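Local coordinates for CLIP-associating protein 2 (Mus musculus, PDB 3WOZ) that probably binds tubulin through its TOG domains and contributes to the control of microtubule dynamics, at residues W19-K23 / D57-V62; L26-Q30 / M65-T69; N165-R170 / M209-L214. All coordinates share one frame; numbering follows the deposited sequence.

In the fold
Contacts 1 and 2 join the same two helices, 19-34 and 60-77, near the N-terminal end of this all-helical TOG domain; their centres lie about 10 Å apart and they touch, K23 O meeting M65 CE and V62 O meeting L26 CD1. Along the chain their segments alternate, as expected for two near-parallel helices zipped together from their N-terminal ends. Contact 3 follows later in the sequence, on the opposite side of the chain's centre, with its own centre about 45 Å from that of contact 1 and about 42 Å from that of contact 2. It ties helix 167-179 to helix 204-212. The three thus sample both ends of an elongated HEAT-repeat array, the architecture with which TOG domains are generally thought to engage tubulin.

Contact 1: residues W19-K23 / D57-V62; sequences WSERK and DPHGKV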
loop_
_atom_site.group_PDB
_atom_site.type_symbol
_atom_site.label_atom_id
_atom_site.label_comp_id
_atom_site.label_asym_id
_atom_site.label_seq_id
_atom_site.Cartn_x
_atom_site.Cartn_y
_atom_site.Cartn_z
ATOM N N TRP A 19 -4.232 23.543 12.199
ATOM C CA TRP A 19 -3.182 22.533 12.402
ATOM C C TRP A 19 -2.912 22.204 13.874
ATOM O O TRP A 19 -2.679 21.044 14.226
ATOM C CB TRP A 19 -1.880 22.919 11.679
ATOM C CG TRP A 19 -1.028 23.937 12.398
ATOM C CD1 TRP A 19 -1.002 25.287 12.176
ATOM C CD2 TRP A 19 -0.077 23.683 13.443
ATOM N NE1 TRP A 19 -0.100 25.888 13.023
ATOM C CE2 TRP A 19 0.483 24.928 13.810
ATOM C CE3 TRP A 19 0.352 22.527 14.109
ATOM C CZ2 TRP A 19 1.452 25.049 14.814
ATOM C CZ3 TRP A 19 1.315 22.648 15.110
ATOM C CH2 TRP A 19 1.855 23.902 15.449
ATOM N N SER A 20 -2.935 23.232 14.719
ATOM C CA SER A 20 -2.676 23.084 16.151
ATOM C C SER A 20 -3.723 22.176 16.796
ATOM O O SER A 20 -3.413 21.377 17.683
ATOM C CB SER A 20 -2.678 24.459 16.822
ATOM O OG SER A 20 -2.077 24.406 18.102
ATOM N N GLU A 21 -4.958 22.306 16.321
ATOM C CA GLU A 21 -6.080 21.508 16.791
ATOM C C GLU A 21 -5.997 20.071 16.283
ATOM O O GLU A 21 -6.328 19.138 17.012
ATOM C CB GLU A 21 -7.392 22.160 16.367
ATOM C CG GLU A 21 -7.716 23.436 17.132
ATOM C CD GLU A 21 -8.825 23.237 18.140
ATOM O OE1 GLU A 21 -10.004 23.247 17.720
ATOM O OE2 GLU A 21 -8.522 23.076 19.346
ATOM N N ARG A 22 -5.546 19.898 15.041
ATOM C CA ARG A 22 -5.315 18.562 14.482
ATOM C C ARG A 22 -4.232 17.819 15.258
ATOM O O ARG A 22 -4.358 16.624 15.520
ATOM C CB ARG A 22 -4.961 18.637 12.995
ATOM C CG ARG A 22 -6.119 19.066 12.109
ATOM C CD ARG A 22 -5.884 18.746 10.634
ATOM N NE ARG A 22 -4.646 19.321 10.107
ATOM C CZ ARG A 22 -4.516 20.559 9.629
ATOM N NH1 ARG A 22 -5.548 21.395 9.604
ATOM N NH2 ARG A 22 -3.339 20.963 9.174
ATOM N N LYS A 23 -3.175 18.543 15.625
ATOM C CA LYS A 23 -2.093 18.006 16.446
ATOM C C LYS A 23 -2.622 17.522 17.799
ATOM O O LYS A 23 -2.323 16.402 18.229
ATOM C CB LYS A 23 -1.010 19.074 16.640
ATOM C CG LYS A 23 0.048 18.742 17.681
ATOM C CD LYS A 23 0.982 19.925 17.917
ATOM C CE LYS A 23 1.911 19.670 19.099
ATOM N NZ LYS A 23 2.912 20.766 19.269
ATOM N N ASP A 57 -2.588 16.124 4.252
ATOM C CA ASP A 57 -2.434 17.203 5.234
ATOM C C ASP A 57 -1.225 18.078 4.884
ATOM O O ASP A 57 -0.119 17.564 4.736
ATOM C CB ASP A 57 -2.290 16.632 6.647
ATOM C CG ASP A 57 -2.582 17.654 7.726
ATOM O OD1 ASP A 57 -1.793 18.615 7.892
ATOM O OD2 ASP A 57 -3.602 17.485 8.427
ATOM N N PRO A 58 -1.436 19.404 4.750
ATOM C CA PRO A 58 -0.365 20.284 4.283
ATOM C C PRO A 58 0.665 20.636 5.359
ATOM O O PRO A 58 1.737 21.147 5.036
ATOM C CB PRO A 58 -1.121 21.539 3.836
ATOM C CG PRO A 58 -2.298 21.591 4.734
ATOM C CD PRO A 58 -2.687 20.149 4.994
ATOM N N HIS A 59 0.344 20.367 6.619
ATOM C CA HIS A 59 1.255 20.665 7.713
ATOM C C HIS A 59 2.154 19.475 8.023
ATOM O O HIS A 59 1.668 18.385 8.341
ATOM C CB HIS A 59 0.480 21.096 8.957
ATOM C CG HIS A 59 1.325 21.798 9.970
ATOM N ND1 HIS A 59 2.091 21.124 10.895
ATOM C CD2 HIS A 59 1.530 23.117 10.199
ATOM C CE1 HIS A 59 2.731 21.996 11.654
ATOM N NE2 HIS A 59 2.409 23.213 11.249
ATOM N N GLY A 60 3.464 19.703 7.935
ATOM C CA GLY A 60 4.476 18.658 8.120
ATOM C C GLY A 60 4.460 17.924 9.451
ATOM O O GLY A 60 4.647 16.708 9.490
ATOM N N LYS A 61 4.239 18.658 10.541
ATOM C CA LYS A 61 4.229 18.060 11.879
ATOM C C LYS A 61 2.983 17.202 12.068
ATOM O O LYS A 61 3.066 16.083 12.564
ATOM C CB LYS A 61 4.332 19.143 12.965
ATOM C CG LYS A 61 4.184 18.661 14.412
ATOM C CD LYS A 61 5.322 17.726 14.831
ATOM C CE LYS A 61 5.263 17.420 16.322
ATOM N NZ LYS A 61 6.128 16.263 16.680
ATOM N N VAL A 62 1.837 17.733 11.650
ATOM C CA VAL A 62 0.572 17.008 11.723
ATOM C C VAL A 62 0.661 15.702 10.927
ATOM O O VAL A 62 0.262 14.644 11.423
ATOM C CB VAL A 62 -0.616 17.868 11.226
ATOM C CG1 VAL A 62 -1.917 17.079 11.280
ATOM C CG2 VAL A 62 -0.743 19.147 12.061
#
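R22 reaches from the first turn of helix 19-34 to D57, in the loop leading into helix 60-77, and forms a salt bridge. R22 NE lies 2.7 Å from D57 OD2, but that hydrogen bond is weak and bent; R22 NH2 gives the straighter one, 3.1 Å to D57 OD1 on its syn side. The guanidinium and carboxylate planes are turned 57° apart, so this is not a flat two-pronged pair. D57 OD1 also accepts from H59 N (3.0 Å) through its anti lone pair, closing an Asx turn, while R22 NH1 is taken up by S16 O. Beside the bridge, W19 and H59 form an offset stack, the indole's five-membered ring 4.1 Å from the imidazole, centroid to centroid, with the planes only 8° apart. H59 NE2 sits over the indole face, 3.3 Å from W19 CD2. At its edge the imidazole caps helix 60-77, H59 ND1 accepting weakly from K61 N and V62 N. V62 CG2 packs at the edge of the indole, 3.5 Å from W19 O. Because ND1 acts as an acceptor, any proton on a neutral H59 would probably lie on NE2, while the charge of buried R22 is probably balanced largely by D57, which also shapes the turn.

Contact 2: residues L26-Q30 / M65-T69; sequences LLGLQ and MFLET
Two neighbouring helices of the HEAT-repeat array, 19-34 and 60-77, run side by side here, and L26 and M65 interlock between them. The selenomethionine M65 bends at its last torsion (chi3 64°), which turns CE back against helix 19-34, where M65 CE lies 3.8 Å from L26 CB and 3.7 Å from L27 CG. L26 CD1 reaches the other backbone, 3.7 Å from F66 N, and also meets F66 CB. The short axes are 10.3 Å apart and only 12° from parallel, the near-parallel packing of neighbouring helices in an all-helical HEAT-repeat array; helix 41-54 packs against both, its M54 touching L26 and F66. One turn on, Q30 and T69 cross at about a right angle. T69 OG1 stands 2.9 Å from Q30 OE1 and 2.6 Å from M65 O, and both acceptors are within reach of its one proton. A water donates to Q30 OE1, at 3.0 Å, and to E68 OE1. Replacing Q30 by alanine would remove the amide, and T69 OG1 would probably lose its partner on helix 19-34, the water its anchor there. On the buried side T69 CG2 rests 4.0 Å from L29 CD2.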
loop_
_atom_site.group_PDB
_atom_site.type_symbol
_atom_site.label_atom_id
_atom_site.label_comp_id
_atom_site.label_asym_id
_atom_site.label_seq_id
_atom_site.Cartn_x
_atom_site.Cartn_y
_atom_site.Cartn_z
ATOM N N LEU A 26 -4.760 14.364 17.385
ATOM C CA LEU A 26 -3.926 13.175 17.186
ATOM C C LEU A 26 -3.287 12.677 18.484
ATOM O O LEU A 26 -3.154 11.473 18.688
ATOM C CB LEU A 26 -2.856 13.419 16.113
ATOM C CG LEU A 26 -3.345 13.480 14.662
ATOM C CD1 LEU A 26 -2.245 13.987 13.745
ATOM C CD2 LEU A 26 -3.858 12.120 14.183
ATOM N N LEU A 27 -2.892 13.610 19.348
ATOM C CA LEU A 27 -2.412 13.270 20.689
ATOM C C LEU A 27 -3.512 12.578 21.499
ATOM O O LEU A 27 -3.259 11.571 22.158
ATOM C CB LEU A 27 -1.910 14.515 21.428
ATOM C CG LEU A 27 -0.618 15.174 20.926
ATOM C CD1 LEU A 27 -0.413 16.532 21.581
ATOM C CD2 LEU A 27 0.594 14.277 21.156
ATOM N N GLY A 28 -4.727 13.125 21.429
ATOM C CA GLY A 28 -5.903 12.531 22.073
ATOM C C GLY A 28 -6.246 11.163 21.511
ATOM O O GLY A 28 -6.549 10.239 22.261
ATOM N N LEU A 29 -6.177 11.035 20.186
ATOM C CA LEU A 29 -6.448 9.767 19.507
ATOM C C LEU A 29 -5.420 8.704 19.868
ATOM O O LEU A 29 -5.782 7.559 20.144
ATOM C CB LEU A 29 -6.523 9.968 17.990
ATOM C CG LEU A 29 -6.674 8.744 17.080
ATOM C CD1 LEU A 29 -7.868 7.871 17.465
ATOM C CD2 LEU A 29 -6.780 9.195 15.626
ATOM N N GLN A 30 -4.145 9.091 19.870
ATOM C CA GLN A 30 -3.060 8.198 20.267
ATOM C C GLN A 30 -3.314 7.657 21.673
ATOM O O GLN A 30 -3.178 6.458 21.921
ATOM C CB GLN A 30 -1.709 8.923 20.209
ATOM C CG GLN A 30 -1.103 9.013 18.806
ATOM C CD GLN A 30 0.058 10.009 18.696
ATOM O OE1 GLN A 30 0.452 10.396 17.590
ATOM N NE2 GLN A 30 0.600 10.427 19.836
HETATM N N MSE A 65 2.939 13.085 12.568
HETATM C CA MSE A 65 2.195 12.556 13.715
HETATM C C MSE A 65 1.075 11.601 13.289
HETATM O O MSE A 65 0.787 10.621 13.982
HETATM C CB MSE A 65 1.585 13.692 14.526
HETATM C CG MSE A 65 2.568 14.509 15.337
HETATM SE SE MSE A 65 1.574 15.906 16.264
HETATM C CE MSE A 65 0.469 14.753 17.391
ATOM N N PHE A 66 0.437 11.916 12.161
ATOM C CA PHE A 66 -0.607 11.074 11.573
ATOM C C PHE A 66 -0.042 9.711 11.175
ATOM O O PHE A 66 -0.606 8.678 11.530
ATOM C CB PHE A 66 -1.265 11.794 10.382
ATOM C CG PHE A 66 -1.842 10.874 9.333
ATOM C CD1 PHE A 66 -2.961 10.083 9.602
ATOM C CD2 PHE A 66 -1.280 10.825 8.057
ATOM C CE1 PHE A 66 -3.498 9.245 8.620
ATOM C CE2 PHE A 66 -1.811 9.994 7.065
ATOM C CZ PHE A 66 -2.920 9.198 7.346
ATOM N N LEU A 67 1.078 9.720 10.454
ATOM C CA LEU A 67 1.779 8.486 10.083
ATOM C C LEU A 67 2.130 7.602 11.281
ATOM O O LEU A 67 2.043 6.378 11.192
ATOM C CB LEU A 67 3.048 8.796 9.290
ATOM C CG LEU A 67 2.867 9.335 7.871
ATOM C CD1 LEU A 67 4.228 9.675 7.293
ATOM C CD2 LEU A 67 2.100 8.341 6.965
ATOM N N GLU A 68 2.525 8.227 12.390
ATOM C CA GLU A 68 2.853 7.497 13.618
ATOM C C GLU A 68 1.619 6.906 14.285
ATOM O O GLU A 68 1.676 5.820 14.846
ATOM C CB GLU A 68 3.589 8.396 14.614
ATOM C CG GLU A 68 5.013 8.700 14.213
ATOM C CD GLU A 68 5.652 9.790 15.056
ATOM O OE1 GLU A 68 4.992 10.821 15.318
ATOM O OE2 GLU A 68 6.826 9.615 15.446
ATOM N N THR A 69 0.515 7.640 14.235
ATOM C CA THR A 69 -0.750 7.196 14.813
ATOM C C THR A 69 -1.328 6.004 14.040
ATOM O O THR A 69 -1.986 5.143 14.625
ATOM C CB THR A 69 -1.775 8.353 14.847
ATOM O OG1 THR A 69 -1.138 9.533 15.343
ATOM C CG2 THR A 69 -2.966 8.018 15.749
HETATM O O HOH W 1 3.317 11.359 17.443
#

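Contact 3: residues N165-R170 / M209-L214; sequences NSSETR and MLLGAL
The non-helical backbone at N165, just ahead of helix 167-179, passes the last turn of helix 204-212 so closely that the CA atoms of N165 and L210 are 5.3 Å apart. N165 lays its amide against that turn. With CG anti to the backbone N (chi1 -175°), the group is carried across to L210, where N165 OD1 comes 3.2 Å from L210 CD2 and N165 ND2 rests beside M209 CE, the methyl of a selenomethionine, at 3.6 Å. N165 OD1 also takes a hydrogen bond from R170 NH1 (2.8 Å). This oxygen lies close to the guanidinium plane of R170, yet NH1 stands well above the carbonyl plane of the amide, 58° out of it. R170 gets there by a bend at chi3 (44°), which folds its end back toward N165 and places S166 O over one face of the guanidinium, without a hydrogen bond.

The aliphatic part of R170 does the packing across the contact: R170 CD meets A213 CB at 3.6 Å, and R170 CG meets L214 CD2 at 3.7 Å, R170 and L214 running alongside one another, head against tail. L210 drives its CD2 between N165 and R170, 3.7 Å from R170 CA, and also touches V173 of helix 167-179. The N165 backbone is anchored too, its N donating to E206 OE1 of helix 204-212.

R170 thus meets L210, A213 and L214 through carbon, while its bond to N165 probably helps hold amide and guanidinium in place; the arginine's charge is probably eased in part by that amide oxygen.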
loop_
_atom_site.group_PDB
_atom_site.type_symbol
_atom_site.label_atom_id
_atom_site.label_comp_id
_atom_site.label_asym_id
_atom_site.label_seq_id
_atom_site.Cartn_x
_atom_site.Cartn_y
_atom_site.Cartn_z
ATOM N N ASN A 165 -4.123 -16.908 -12.225
ATOM C CA ASN A 165 -4.155 -16.425 -13.600
ATOM C C ASN A 165 -5.547 -15.915 -13.969
ATOM O O ASN A 165 -6.362 -16.642 -14.541
ATOM C CB ASN A 165 -3.687 -17.520 -14.574
ATOM C CG ASN A 165 -3.594 -17.033 -16.016
ATOM O OD1 ASN A 165 -3.488 -15.837 -16.277
ATOM N ND2 ASN A 165 -3.633 -17.970 -16.957
ATOM N N SER A 166 -5.809 -14.663 -13.610
ATOM C CA SER A 166 -7.052 -13.986 -13.956
ATOM C C SER A 166 -6.764 -12.894 -14.984
ATOM O O SER A 166 -5.619 -12.725 -15.405
ATOM C CB SER A 166 -7.698 -13.393 -12.704
ATOM O OG SER A 166 -6.790 -12.557 -12.010
ATOM N N SER A 167 -7.800 -12.162 -15.388
ATOM C CA SER A 167 -7.646 -11.063 -16.343
ATOM C C SER A 167 -6.905 -9.869 -15.733
ATOM O O SER A 167 -6.003 -9.310 -16.360
ATOM C CB SER A 167 -9.006 -10.635 -16.899
ATOM O OG SER A 167 -9.889 -10.233 -15.865
ATOM N N GLU A 168 -7.283 -9.495 -14.512
ATOM C CA GLU A 168 -6.646 -8.384 -13.797
ATOM C C GLU A 168 -5.171 -8.639 -13.494
ATOM O O GLU A 168 -4.333 -7.751 -13.669
ATOM C CB GLU A 168 -7.397 -8.073 -12.502
ATOM C CG GLU A 168 -8.639 -7.227 -12.705
ATOM C CD GLU A 168 -9.345 -6.877 -11.404
ATOM O OE1 GLU A 168 -9.042 -7.499 -10.358
ATOM O OE2 GLU A 168 -10.211 -5.977 -11.434
ATOM N N THR A 169 -4.866 -9.855 -13.052
ATOM C CA THR A 169 -3.502 -10.240 -12.711
ATOM C C THR A 169 -2.658 -10.420 -13.973
ATOM O O THR A 169 -1.448 -10.186 -13.960
ATOM C CB THR A 169 -3.485 -11.504 -11.829
ATOM O OG1 THR A 169 -4.427 -11.346 -10.761
ATOM C CG2 THR A 169 -2.113 -11.726 -11.229
ATOM N N ARG A 170 -3.312 -10.830 -15.057
ATOM C CA ARG A 170 -2.693 -10.907 -16.376
ATOM C C ARG A 170 -2.397 -9.503 -16.909
ATOM O O ARG A 170 -1.340 -9.263 -17.493
ATOM C CB ARG A 170 -3.623 -11.656 -17.330
ATOM C CG ARG A 170 -2.958 -12.262 -18.551
ATOM C CD ARG A 170 -3.758 -13.450 -19.100
ATOM N NE ARG A 170 -5.200 -13.197 -19.162
ATOM C CZ ARG A 170 -6.120 -13.863 -18.465
ATOM N NH1 ARG A 170 -5.767 -14.846 -17.643
ATOM N NH2 ARG A 170 -7.401 -13.549 -18.596
HETATM N N MSE A 209 1.078 -20.532 -16.917
HETATM C CA MSE A 209 -0.223 -20.382 -17.562
HETATM C C MSE A 209 -0.475 -18.914 -17.920
HETATM O O MSE A 209 -0.982 -18.608 -19.003
HETATM C CB MSE A 209 -1.319 -20.894 -16.625
HETATM C CG MSE A 209 -2.368 -21.778 -17.282
HETATM SE SE MSE A 209 -3.524 -22.636 -15.953
HETATM C CE MSE A 209 -4.665 -21.116 -15.520
ATOM N N LEU A 210 -0.112 -18.023 -16.995
ATOM C CA LEU A 210 -0.192 -16.570 -17.178
ATOM C C LEU A 210 0.599 -16.124 -18.414
ATOM O O LEU A 210 0.060 -15.445 -19.287
ATOM C CB LEU A 210 0.337 -15.865 -15.915
ATOM C CG LEU A 210 0.184 -14.373 -15.553
ATOM C CD1 LEU A 210 0.596 -13.416 -16.674
ATOM C CD2 LEU A 210 -1.213 -14.034 -15.052
ATOM N N LEU A 211 1.871 -16.517 -18.475
ATOM C CA LEU A 211 2.752 -16.193 -19.600
ATOM C C LEU A 211 2.208 -16.710 -20.930
ATOM O O LEU A 211 2.276 -16.014 -21.944
ATOM C CB LEU A 211 4.159 -16.757 -19.372
ATOM C CG LEU A 211 5.031 -16.206 -18.240
ATOM C CD1 LEU A 211 6.250 -17.094 -18.045
ATOM C CD2 LEU A 211 5.452 -14.770 -18.511
ATOM N N GLY A 212 1.671 -17.930 -20.910
ATOM C CA GLY A 212 1.084 -18.559 -22.092
ATOM C C GLY A 212 -0.062 -17.761 -22.686
ATOM O O GLY A 212 -0.243 -17.739 -23.906
ATOM N N ALA A 213 -0.823 -17.095 -21.819
ATOM C CA ALA A 213 -1.960 -16.276 -22.234
ATOM C C ALA A 213 -1.571 -14.827 -22.558
ATOM O O ALA A 213 -2.434 -13.945 -22.647
ATOM C CB ALA A 213 -3.052 -16.322 -21.175
ATOM N N LEU A 214 -0.270 -14.596 -22.740
ATOM C CA LEU A 214 0.260 -13.291 -23.142
ATOM C C LEU A 214 0.872 -13.364 -24.542
ATOM O O LEU A 214 1.332 -14.434 -24.956
ATOM C CB LEU A 214 1.325 -12.809 -22.149
ATOM C CG LEU A 214 0.953 -12.519 -20.693
ATOM C CD1 LEU A 214 2.212 -12.206 -19.895
ATOM C CD2 LEU A 214 -0.050 -11.381 -20.587
#